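Local coordinates for protein reducing-end xylose-releasing exo-oligoxylanase Rex8A (Paenibacillus barcinonensis, PDB 6SUD) that hydrolyses linear and branched xylooligosaccharides from their reducing ends, releasing xylose, as a family 8 glycosidase of xylan breakdown, at residues Y98-E103 with D108-H113; E70-G75 with W92-T97; P125-E130 with D174-P179. The protein carries 1 engineered substitution. All blocks are in the same frame, centred on the assembly; numbering follows the deposited sequence.

In the fold
The three contacts lie in series along the chain of the family 8 (alpha/alpha)6 barrel, in the order 2, 1, 3, and touch one another. Contacts 1 and 2 share helix 85-99, with centres about 10 Å apart; Q100 N probably hydrogen-bonds A95 O at 3.0 Å, and F110 packs on W92. Contact 3 lies about 13 Å from contact 1, centre to centre, and is tied to it by a probable bond from F110 N to E130 OE2, 2.7 Å long. Each has a residue reaching the xylose pocket: contact 1 gives W112, contact 2 gives E70 (the inferred proton donor) and contact 3 gives A126 and D128. At the chain K xylose, E70 OE2 and D128 OD2 stand 4.2 Å apart.

Contact 1 of 3, residues Y98-E103 with D108-H113; sequences YMQHTE and DYFAWH
Q100 and F110 face each other as a non-hydrogen-bonded antiparallel pair, their CA atoms 4.1 Å apart, in a single beta bridge formed where the chain doubles back after helix 85-99. On one side of this pair A111 N gives its hydrogen to M99 O, and on the other H101 N reaches Y109 O at 2.8 Å. D108 N then bonds to H101 O, beyond the bridge. F110 CA and Q100 CA add weaker C-H...O contacts to M99 O and Y109 O. This bridged loop leads from the helix to strand 113-114 of the family 8 (alpha/alpha)6 barrel, and so to W112, which lines the xylose pocket.

Among the side chains, Q100 both packs and bonds. With CG anti to the backbone N (chi1 -168°) and the rest extended, it lies over one face of the F110 ring. CG makes a CH-pi contact 4.2 Å from the ring centroid, and the amide continues past CZ with its plane only 14° from that of the ring. The reach ends in a bond from NE2 to D108 O, 3.0 Å long; the oxygen sits in the amide plane, which should fix the rotation of the amide. M99 CB meets the edge of the same ring, while M99 CE rests 3.4 Å from A111 O. H101 turns its ring obliquely beside Y109 O, bringing NE2 within 3.9 Å of A111 CB; NE2 itself is hydrogen-bonded to P123 O. At the far end, one water donates to both H101 O, at 2.9 Å, and D108 OD1.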
loop_
_atom_site.group_PDB
_atom_site.type_symbol
_atom_site.label_atom_id
_atom_site.label_comp_id
_atom_site.label_asym_id
_atom_site.label_seq_id
_atom_site.Cartn_x
_atom_site.Cartn_y
_atom_site.Cartn_z
ATOM N N TYR A 98 12.309 -15.725 -7.606
ATOM C CA TYR A 98 13.499 -15.248 -6.850
ATOM C C TYR A 98 13.218 -15.020 -5.361
ATOM O O TYR A 98 14.152 -15.206 -4.558
ATOM C CB TYR A 98 14.063 -13.985 -7.493
ATOM C CG TYR A 98 14.618 -14.205 -8.875
ATOM C CD1 TYR A 98 15.558 -15.194 -9.124
ATOM C CD2 TYR A 98 14.211 -13.408 -9.933
ATOM C CE1 TYR A 98 16.079 -15.386 -10.393
ATOM C CE2 TYR A 98 14.724 -13.586 -11.204
ATOM C CZ TYR A 98 15.662 -14.575 -11.434
ATOM O OH TYR A 98 16.151 -14.743 -12.697
ATOM N N MET A 99 11.998 -14.627 -4.991
ATOM C CA MET A 99 11.747 -14.031 -3.651
ATOM C C MET A 99 10.997 -14.994 -2.726
ATOM O O MET A 99 11.313 -14.969 -1.516
ATOM C CB MET A 99 10.994 -12.709 -3.788
ATOM C CG MET A 99 11.787 -11.700 -4.609
ATOM S SD MET A 99 10.901 -10.152 -4.785
ATOM C CE MET A 99 11.587 -9.212 -3.423
ATOM N N GLN A 100 10.056 -15.794 -3.237
ATOM C CA GLN A 100 9.194 -16.652 -2.375
ATOM C C GLN A 100 10.020 -17.838 -1.867
ATOM O O GLN A 100 10.625 -18.540 -2.685
ATOM C CB GLN A 100 7.946 -17.164 -3.095
ATOM C CG GLN A 100 6.917 -17.783 -2.148
ATOM C CD GLN A 100 5.623 -18.154 -2.830
ATOM O OE1 GLN A 100 5.609 -18.601 -3.982
ATOM N NE2 GLN A 100 4.522 -17.971 -2.113
ATOM N N HIS A 101 10.011 -18.050 -0.553
ATOM C CA HIS A 101 10.684 -19.183 0.136
ATOM C C HIS A 101 9.921 -20.491 -0.113
ATOM O O HIS A 101 8.686 -20.501 0.038
ATOM C CB HIS A 101 10.786 -18.898 1.632
ATOM C CG HIS A 101 11.712 -17.787 1.980
ATOM N ND1 HIS A 101 13.088 -17.918 1.894
ATOM C CD2 HIS A 101 11.475 -16.539 2.442
ATOM C CE1 HIS A 101 13.657 -16.794 2.285
ATOM N NE2 HIS A 101 12.691 -15.929 2.627
ATOM N N THR A 102 10.636 -21.573 -0.431
ATOM C CA THR A 102 10.026 -22.906 -0.686
ATOM C C THR A 102 10.118 -23.790 0.564
ATOM O O THR A 102 9.385 -24.799 0.609
ATOM C CB THR A 102 10.650 -23.588 -1.909
ATOM O OG1 THR A 102 12.041 -23.784 -1.670
ATOM C CG2 THR A 102 10.460 -22.790 -3.177
ATOM N N GLU A 103 10.968 -23.433 1.533
ATOM C CA GLU A 103 11.184 -24.234 2.770
ATOM C C GLU A 103 11.582 -23.328 3.938
ATOM O O GLU A 103 11.958 -22.163 3.703
ATOM C CB GLU A 103 12.250 -25.313 2.541
ATOM C CG GLU A 103 13.677 -24.800 2.482
ATOM C CD GLU A 103 14.142 -24.213 1.160
ATOM O OE1 GLU A 103 13.284 -23.962 0.292
ATOM O OE2 GLU A 103 15.364 -23.999 1.006
ATOM N N ASP A 108 6.780 -19.886 1.937
ATOM C CA ASP A 108 5.613 -19.270 1.241
ATOM C C ASP A 108 5.605 -17.750 1.448
ATOM O O ASP A 108 4.881 -17.075 0.708
ATOM C CB ASP A 108 4.282 -19.901 1.665
ATOM C CG ASP A 108 4.196 -21.400 1.417
ATOM O OD1 ASP A 108 4.954 -21.896 0.562
ATOM O OD2 ASP A 108 3.361 -22.058 2.077
ATOM N N TYR A 109 6.369 -17.226 2.416
ATOM C CA TYR A 109 6.680 -15.771 2.514
ATOM C C TYR A 109 7.690 -15.384 1.427
ATOM O O TYR A 109 8.303 -16.266 0.783
ATOM C CB TYR A 109 7.250 -15.400 3.887
ATOM C CG TYR A 109 6.348 -15.566 5.087
ATOM C CD1 TYR A 109 4.966 -15.614 4.986
ATOM C CD2 TYR A 109 6.898 -15.594 6.357
ATOM C CE1 TYR A 109 4.165 -15.713 6.113
ATOM C CE2 TYR A 109 6.116 -15.703 7.492
ATOM C CZ TYR A 109 4.740 -15.750 7.370
ATOM O OH TYR A 109 3.963 -15.845 8.493
ATOM N N PHE A 110 7.870 -14.075 1.235
ATOM C CA PHE A 110 8.799 -13.473 0.240
ATOM C C PHE A 110 9.926 -12.768 0.989
ATOM O O PHE A 110 9.635 -12.063 1.969
ATOM C CB PHE A 110 8.059 -12.488 -0.662
ATOM C CG PHE A 110 6.923 -13.121 -1.424
ATOM C CD1 PHE A 110 5.701 -13.350 -0.811
ATOM C CD2 PHE A 110 7.103 -13.537 -2.734
ATOM C CE1 PHE A 110 4.664 -13.959 -1.505
ATOM C CE2 PHE A 110 6.067 -14.136 -3.431
ATOM C CZ PHE A 110 4.848 -14.340 -2.813
ATOM N N ALA A 111 11.164 -13.017 0.584
ATOM C CA ALA A 111 12.360 -12.303 1.087
ATOM C C ALA A 111 12.144 -10.812 0.804
ATOM O O ALA A 111 11.690 -10.490 -0.301
ATOM C CB ALA A 111 13.600 -12.845 0.416
ATOM N N TRP A 112 12.319 -9.941 1.793
ATOM C CA TRP A 112 11.774 -8.564 1.676
ATOM C C TRP A 112 12.549 -7.796 0.599
ATOM O O TRP A 112 11.992 -6.849 0.044
ATOM C CB TRP A 112 11.743 -7.819 3.013
ATOM C CG TRP A 112 13.046 -7.294 3.536
ATOM C CD1 TRP A 112 13.915 -7.951 4.355
ATOM C CD2 TRP A 112 13.593 -5.970 3.364
ATOM N NE1 TRP A 112 14.968 -7.145 4.684
ATOM C CE2 TRP A 112 14.803 -5.924 4.085
ATOM C CE3 TRP A 112 13.194 -4.836 2.650
ATOM C CZ2 TRP A 112 15.612 -4.788 4.125
ATOM C CZ3 TRP A 112 13.990 -3.713 2.687
ATOM C CH2 TRP A 112 15.172 -3.690 3.429
ATOM N N HIS A 113 13.791 -8.168 0.301
ATOM C CA HIS A 113 14.550 -7.459 -0.758
ATOM C C HIS A 113 15.598 -8.377 -1.377
ATOM O O HIS A 113 16.047 -9.315 -0.716
ATOM C CB HIS A 113 15.092 -6.113 -0.243
ATOM C CG HIS A 113 16.338 -6.177 0.576
ATOM N ND1 HIS A 113 17.325 -5.208 0.494
ATOM C CD2 HIS A 113 16.751 -7.047 1.520
ATOM C CE1 HIS A 113 18.307 -5.511 1.319
ATOM N NE2 HIS A 113 17.963 -6.613 1.984
HETATM O O HOH W 1 6.873 -21.700 -1.829
#

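Contact 2 of 3, residues E70-G75 with W92-T97. With XYP (beta-D-xylopyranose), chain J; XYP (beta-D-xylopyranose), chain K.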
loop_
_atom_site.group_PDB
_atom_site.type_symbol
_atom_site.label_atom_id
_atom_site.label_comp_id
_atom_site.label_asym_id
_atom_site.label_seq_id
_atom_site.Cartn_x
_atom_site.Cartn_y
_atom_site.Cartn_z
ATOM N N GLU A 70 7.705 -4.942 -1.196
ATOM C CA GLU A 70 6.807 -3.754 -1.240
ATOM C C GLU A 70 6.586 -3.347 -2.709
ATOM O O GLU A 70 5.420 -3.279 -3.161
ATOM C CB GLU A 70 7.448 -2.644 -0.404
ATOM C CG GLU A 70 6.859 -1.248 -0.596
ATOM C CD GLU A 70 7.775 -0.161 -0.054
ATOM O OE1 GLU A 70 8.868 0.031 -0.644
ATOM O OE2 GLU A 70 7.437 0.443 1.009
ATOM N N GLY A 71 7.671 -3.043 -3.425
ATOM C CA GLY A 71 7.588 -2.489 -4.791
ATOM C C GLY A 71 7.055 -3.499 -5.790
ATOM O O GLY A 71 6.271 -3.103 -6.664
ATOM N N MET A 72 7.465 -4.757 -5.664
ATOM C CA MET A 72 6.975 -5.863 -6.532
ATOM C C MET A 72 5.451 -5.974 -6.371
ATOM O O MET A 72 4.732 -5.982 -7.385
ATOM C CB MET A 72 7.651 -7.190 -6.180
ATOM C CG MET A 72 9.144 -7.224 -6.465
ATOM S SD MET A 72 9.590 -6.882 -8.199
ATOM C CE MET A 72 8.839 -8.277 -9.028
ATOM N N SER A 73 4.973 -6.075 -5.130
ATOM C CA SER A 73 3.530 -6.201 -4.807
ATOM C C SER A 73 2.777 -4.947 -5.255
ATOM O O SER A 73 1.656 -5.091 -5.752
ATOM C CB SER A 73 3.318 -6.518 -3.344
ATOM O OG SER A 73 3.661 -5.412 -2.528
ATOM N N TYR A 74 3.369 -3.759 -5.102
ATOM C CA TYR A 74 2.798 -2.473 -5.590
ATOM C C TYR A 74 2.652 -2.529 -7.110
ATOM O O TYR A 74 1.576 -2.203 -7.613
ATOM C CB TYR A 74 3.681 -1.278 -5.232
ATOM C CG TYR A 74 3.569 -0.775 -3.817
ATOM C CD1 TYR A 74 2.586 -1.235 -2.963
ATOM C CD2 TYR A 74 4.447 0.181 -3.341
ATOM C CE1 TYR A 74 2.485 -0.758 -1.668
ATOM C CE2 TYR A 74 4.348 0.688 -2.055
ATOM C CZ TYR A 74 3.369 0.201 -1.214
ATOM O OH TYR A 74 3.261 0.657 0.074
ATOM N N GLY A 75 3.707 -2.932 -7.819
ATOM C CA GLY A 75 3.655 -3.026 -9.291
ATOM C C GLY A 75 2.561 -3.976 -9.753
ATOM O O GLY A 75 1.865 -3.670 -10.722
ATOM N N TRP A 92 5.016 -10.897 -11.162
ATOM C CA TRP A 92 4.657 -12.071 -10.322
ATOM C C TRP A 92 5.692 -13.184 -10.528
ATOM O O TRP A 92 6.130 -13.806 -9.524
ATOM C CB TRP A 92 3.231 -12.554 -10.584
ATOM C CG TRP A 92 2.900 -13.815 -9.844
ATOM C CD1 TRP A 92 2.446 -14.983 -10.381
ATOM C CD2 TRP A 92 3.064 -14.062 -8.435
ATOM N NE1 TRP A 92 2.280 -15.926 -9.404
ATOM C CE2 TRP A 92 2.663 -15.399 -8.200
ATOM C CE3 TRP A 92 3.513 -13.293 -7.349
ATOM C CZ2 TRP A 92 2.680 -15.975 -6.929
ATOM C CZ3 TRP A 92 3.534 -13.860 -6.096
ATOM C CH2 TRP A 92 3.124 -15.185 -5.892
ATOM N N ASN A 93 6.072 -13.441 -11.775
ATOM C CA ASN A 93 7.024 -14.526 -12.112
ATOM C C ASN A 93 8.357 -14.248 -11.418
ATOM O O ASN A 93 8.923 -15.197 -10.832
ATOM C CB ASN A 93 7.165 -14.714 -13.621
ATOM C CG ASN A 93 7.805 -16.039 -13.966
ATOM O OD1 ASN A 93 7.791 -16.981 -13.162
ATOM N ND2 ASN A 93 8.354 -16.123 -15.162
ATOM N N TYR A 94 8.841 -12.998 -11.474
ATOM C CA TYR A 94 10.060 -12.559 -10.748
ATOM C C TYR A 94 9.913 -12.864 -9.243
ATOM O O TYR A 94 10.809 -13.527 -8.695
ATOM C CB TYR A 94 10.365 -11.088 -11.052
ATOM C CG TYR A 94 11.644 -10.570 -10.450
ATOM C CD1 TYR A 94 11.738 -10.268 -9.099
ATOM C CD2 TYR A 94 12.771 -10.377 -11.232
ATOM C CE1 TYR A 94 12.918 -9.789 -8.549
ATOM C CE2 TYR A 94 13.953 -9.886 -10.702
ATOM C CZ TYR A 94 14.027 -9.589 -9.354
ATOM O OH TYR A 94 15.204 -9.119 -8.843
ATOM N N ALA A 95 8.841 -12.401 -8.588
ATOM C CA ALA A 95 8.596 -12.599 -7.137
ATOM C C ALA A 95 8.559 -14.105 -6.831
ATOM O O ALA A 95 9.201 -14.548 -5.867
ATOM C CB ALA A 95 7.304 -11.932 -6.700
ATOM N N TYR A 96 7.811 -14.857 -7.638
ATOM C CA TYR A 96 7.607 -16.321 -7.472
ATOM C C TYR A 96 8.964 -17.036 -7.574
ATOM O O TYR A 96 9.297 -17.883 -6.712
ATOM C CB TYR A 96 6.611 -16.842 -8.511
ATOM C CG TYR A 96 6.562 -18.344 -8.611
ATOM C CD1 TYR A 96 5.897 -19.099 -7.659
ATOM C CD2 TYR A 96 7.202 -19.010 -9.645
ATOM C CE1 TYR A 96 5.859 -20.481 -7.739
ATOM C CE2 TYR A 96 7.163 -20.392 -9.743
ATOM C CZ TYR A 96 6.483 -21.129 -8.790
ATOM O OH TYR A 96 6.454 -22.494 -8.869
ATOM N N THR A 97 9.744 -16.682 -8.596
ATOM C CA THR A 97 11.020 -17.356 -8.966
ATOM C C THR A 97 12.143 -16.999 -7.977
ATOM O O THR A 97 12.876 -17.921 -7.570
ATOM C CB THR A 97 11.400 -17.015 -10.413
ATOM O OG1 THR A 97 10.383 -17.553 -11.265
ATOM C CG2 THR A 97 12.747 -17.568 -10.820
HETATM O O1 XYP J . 12.884 5.501 0.987
HETATM C C1 XYP J . 11.719 4.717 1.273
HETATM C C2 XYP J . 11.989 3.291 0.799
HETATM C C3 XYP J . 10.749 2.477 1.050
HETATM C C4 XYP J . 10.433 2.471 2.529
HETATM C C5 XYP J . 10.321 3.893 3.060
HETATM O O2 XYP J . 12.315 3.192 -0.602
HETATM O O3 XYP J . 10.959 1.142 0.587
HETATM O O4 XYP J . 9.207 1.746 2.682
HETATM O O5 XYP J . 11.469 4.679 2.695
HETATM O O1 XYP K . 11.939 -0.110 3.699
HETATM C C1 XYP K . 10.855 -1.060 3.798
HETATM C C2 XYP K . 9.477 -0.410 3.947
HETATM C C3 XYP K . 8.382 -1.446 4.173
HETATM C C4 XYP K . 8.767 -2.749 3.482
HETATM C C5 XYP K . 9.615 -2.432 2.255
HETATM O O2 XYP K . 9.467 0.568 4.995
HETATM O O3 XYP K . 7.149 -0.890 3.686
HETATM O O4 XYP K . 9.520 -3.557 4.391
HETATM O O5 XYP K . 10.866 -1.840 2.603
#
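M72 and A95 mark the closest backbone approach, 7.0 Å between CA atoms, where helix 69-81 passes helix 85-99, the next helix along the chain in the (alpha/alpha)6 barrel. No hydrogen bond joins the two segments; a Met-aromatic contact does. The M72 chain is bent at both chi2 and chi3, which curls its end back so that the methyl CE lands 3.5 Å from CD1 of Y94. CE also touches Y94 CB, and it comes within 4.1 Å of A95 N. The sulfur sits oblique to the ring, with SD 4.9 Å from its centroid and 42° off the normal, and the two side chains cross at about a right angle. Y94 is anchored at its far end, where OH is hydrogen-bonded to P116 O, and its ring meets Y98 edge-to-face.

Helix 69-81, two residues before M72, also carries E70, the inferred proton donor, into the pocket. Its carboxylate takes two hydroxyls of the chain J xylose, O3 on OE1 and O4 on OE2, and OE1 is also hydrogen-bonded to Y360 OH. An alanine here would remove both carboxylate oxygens and is likely to leave O3 and O4 of that sugar without this acceptor, and Y360 OH without its partner on E70. Nearer the backbone, E70 CB lies 3.4 Å from C5 of the chain K xylose.

Contact 3 of 3, residues P125-E130 with D174-P179. With XYP (beta-D-xylopyranose), chain K.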
loop_
_atom_site.group_PDB
_atom_site.type_symbol
_atom_site.label_atom_id
_atom_site.label_comp_id
_atom_site.label_asym_id
_atom_site.label_seq_id
_atom_site.Cartn_x
_atom_site.Cartn_y
_atom_site.Cartn_z
ATOM N N PRO A 125 10.834 -11.565 5.764
ATOM C CA PRO A 125 9.769 -10.907 5.009
ATOM C C PRO A 125 9.267 -9.572 5.587
ATOM O O PRO A 125 9.546 -9.257 6.731
ATOM C CB PRO A 125 8.671 -11.962 5.121
ATOM C CG PRO A 125 8.799 -12.425 6.557
ATOM C CD PRO A 125 10.296 -12.475 6.791
ATOM N N ALA A 126 8.521 -8.835 4.766
ATOM C CA ALA A 126 7.840 -7.569 5.101
ATOM C C ALA A 126 6.343 -7.756 4.864
ATOM O O ALA A 126 5.904 -7.775 3.719
ATOM C CB ALA A 126 8.403 -6.449 4.264
ATOM N N PRO A 127 5.531 -7.947 5.928
ATOM C CA PRO A 127 4.107 -8.253 5.775
ATOM C C PRO A 127 3.291 -7.340 4.843
ATOM O O PRO A 127 2.327 -7.824 4.302
ATOM C CB PRO A 127 3.555 -8.129 7.206
ATOM C CG PRO A 127 4.735 -8.398 8.108
ATOM C CD PRO A 127 5.966 -7.982 7.330
ATOM N N ASP A 128 3.659 -6.066 4.655
ATOM C CA ASP A 128 2.899 -5.194 3.715
ATOM C C ASP A 128 3.103 -5.704 2.284
ATOM O O ASP A 128 2.255 -5.401 1.395
ATOM C CB ASP A 128 3.256 -3.711 3.826
ATOM C CG ASP A 128 4.716 -3.365 3.607
ATOM O OD1 ASP A 128 5.598 -4.233 3.876
ATOM O OD2 ASP A 128 4.969 -2.207 3.186
ATOM N N GLY A 129 4.190 -6.432 2.047
ATOM C CA GLY A 129 4.411 -7.113 0.759
ATOM C C GLY A 129 3.382 -8.212 0.557
ATOM O O GLY A 129 2.593 -8.139 -0.403
ATOM N N GLU A 130 3.367 -9.185 1.466
ATOM C CA GLU A 130 2.461 -10.366 1.419
ATOM C C GLU A 130 1.001 -9.930 1.222
ATOM O O GLU A 130 0.328 -10.482 0.346
ATOM C CB GLU A 130 2.627 -11.222 2.684
ATOM C CG GLU A 130 3.770 -12.236 2.613
ATOM C CD GLU A 130 5.196 -11.702 2.602
ATOM O OE1 GLU A 130 5.378 -10.480 2.605
ATOM O OE2 GLU A 130 6.129 -12.505 2.630
ATOM N N ASP A 174 6.740 -18.069 12.415
ATOM C CA ASP A 174 5.765 -17.228 13.149
ATOM C C ASP A 174 4.784 -16.630 12.156
ATOM O O ASP A 174 5.181 -16.253 11.057
ATOM C CB ASP A 174 6.450 -16.089 13.909
ATOM C CG ASP A 174 7.438 -16.556 14.964
ATOM O OD1 ASP A 174 6.979 -17.010 16.036
ATOM O OD2 ASP A 174 8.654 -16.484 14.693
ATOM N N PRO A 175 3.495 -16.485 12.533
ATOM C CA PRO A 175 2.516 -15.846 11.660
ATOM C C PRO A 175 2.763 -14.333 11.574
ATOM O O PRO A 175 3.497 -13.782 12.394
ATOM C CB PRO A 175 1.173 -16.156 12.327
ATOM C CG PRO A 175 1.517 -16.313 13.796
ATOM C CD PRO A 175 2.912 -16.904 13.823
ATOM N N MET A 176 2.161 -13.696 10.575
ATOM C CA MET A 176 2.313 -12.237 10.348
ATOM C C MET A 176 1.212 -11.466 11.068
ATOM O O MET A 176 1.363 -10.239 11.234
ATOM C CB MET A 176 2.294 -11.922 8.855
ATOM C CG MET A 176 3.645 -12.136 8.244
ATOM S SD MET A 176 3.606 -11.836 6.482
ATOM C CE MET A 176 5.360 -12.024 6.165
ATOM N N TRP A 177 0.169 -12.162 11.523
ATOM C CA TRP A 177 -0.889 -11.570 12.380
ATOM C C TRP A 177 -0.741 -12.125 13.799
ATOM O O TRP A 177 -0.446 -13.327 13.926
ATOM C CB TRP A 177 -2.281 -11.839 11.792
ATOM C CG TRP A 177 -2.709 -10.804 10.799
ATOM C CD1 TRP A 177 -3.602 -9.790 11.005
ATOM C CD2 TRP A 177 -2.240 -10.659 9.446
ATOM N NE1 TRP A 177 -3.716 -9.027 9.872
ATOM C CE2 TRP A 177 -2.904 -9.543 8.899
ATOM C CE3 TRP A 177 -1.343 -11.370 8.637
ATOM C CZ2 TRP A 177 -2.674 -9.109 7.593
ATOM C CZ3 TRP A 177 -1.127 -10.946 7.344
ATOM C CH2 TRP A 177 -1.784 -9.828 6.834
ATOM N N GLU A 178 -0.886 -11.266 14.810
ATOM C CA GLU A 178 -0.950 -11.713 16.230
ATOM C C GLU A 178 -2.339 -12.305 16.453
ATOM O O GLU A 178 -3.333 -11.599 16.303
ATOM C CB GLU A 178 -0.630 -10.561 17.183
ATOM C CG GLU A 178 -0.859 -10.890 18.656
ATOM C CD GLU A 178 -0.300 -12.219 19.151
ATOM O OE1 GLU A 178 0.904 -12.483 18.922
ATOM O OE2 GLU A 178 -1.078 -12.994 19.773
ATOM N N PRO A 179 -2.464 -13.616 16.771
ATOM C CA PRO A 179 -3.780 -14.237 16.907
ATOM C C PRO A 179 -4.626 -13.619 18.030
ATOM O O PRO A 179 -5.821 -13.593 17.880
ATOM C CB PRO A 179 -3.459 -15.713 17.214
ATOM C CG PRO A 179 -2.056 -15.898 16.692
ATOM C CD PRO A 179 -1.372 -14.579 16.984
HETATM O O1 XYP K . 11.939 -0.110 3.699
HETATM C C1 XYP K . 10.855 -1.060 3.798
HETATM C C2 XYP K . 9.477 -0.410 3.947
HETATM C C3 XYP K . 8.382 -1.446 4.173
HETATM C C4 XYP K . 8.767 -2.749 3.482
HETATM C C5 XYP K . 9.615 -2.432 2.255
HETATM O O2 XYP K . 9.467 0.568 4.995
HETATM O O3 XYP K . 7.149 -0.890 3.686
HETATM O O4 XYP K . 9.520 -3.557 4.391
HETATM O O5 XYP K . 10.866 -1.840 2.603
#
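M176 runs out straight, with chi2 178° and chi3 175°, and so brings its methyl into the angle between P125 and E130, while E130 folds at chi2 (69°) and lays its carboxylate across the end of that chain. CE is pressed tightly on the proline ring, 3.5 Å from both CB and CG of P125. CD of E130 also approaches CE, to 3.6 Å, the two side chains crossing at about a right angle. The sulfur lies against P127, with SD 3.7 Å from CA. M176 thus packs on the beginning of helix 127-144 of the (alpha/alpha)6 barrel, arriving from the loop that leads into the short antiparallel pair of strands 177-178 and 183-184.

E130 OE2 accepts from F110 N, whereas OE1 lies 3.0 Å from A126 O, another acceptor; a neighbour of this kind would tend to favour the protonated acid, whereas the N-H on OE2 would work the other way. A126 O is itself held by G129 N. On the pocket side of this helix start A126 CB comes 3.1 Å from O4 of the chain K xylose, and D128 OD2 accepts a hydrogen bond from O3 of that sugar at 2.6 Å.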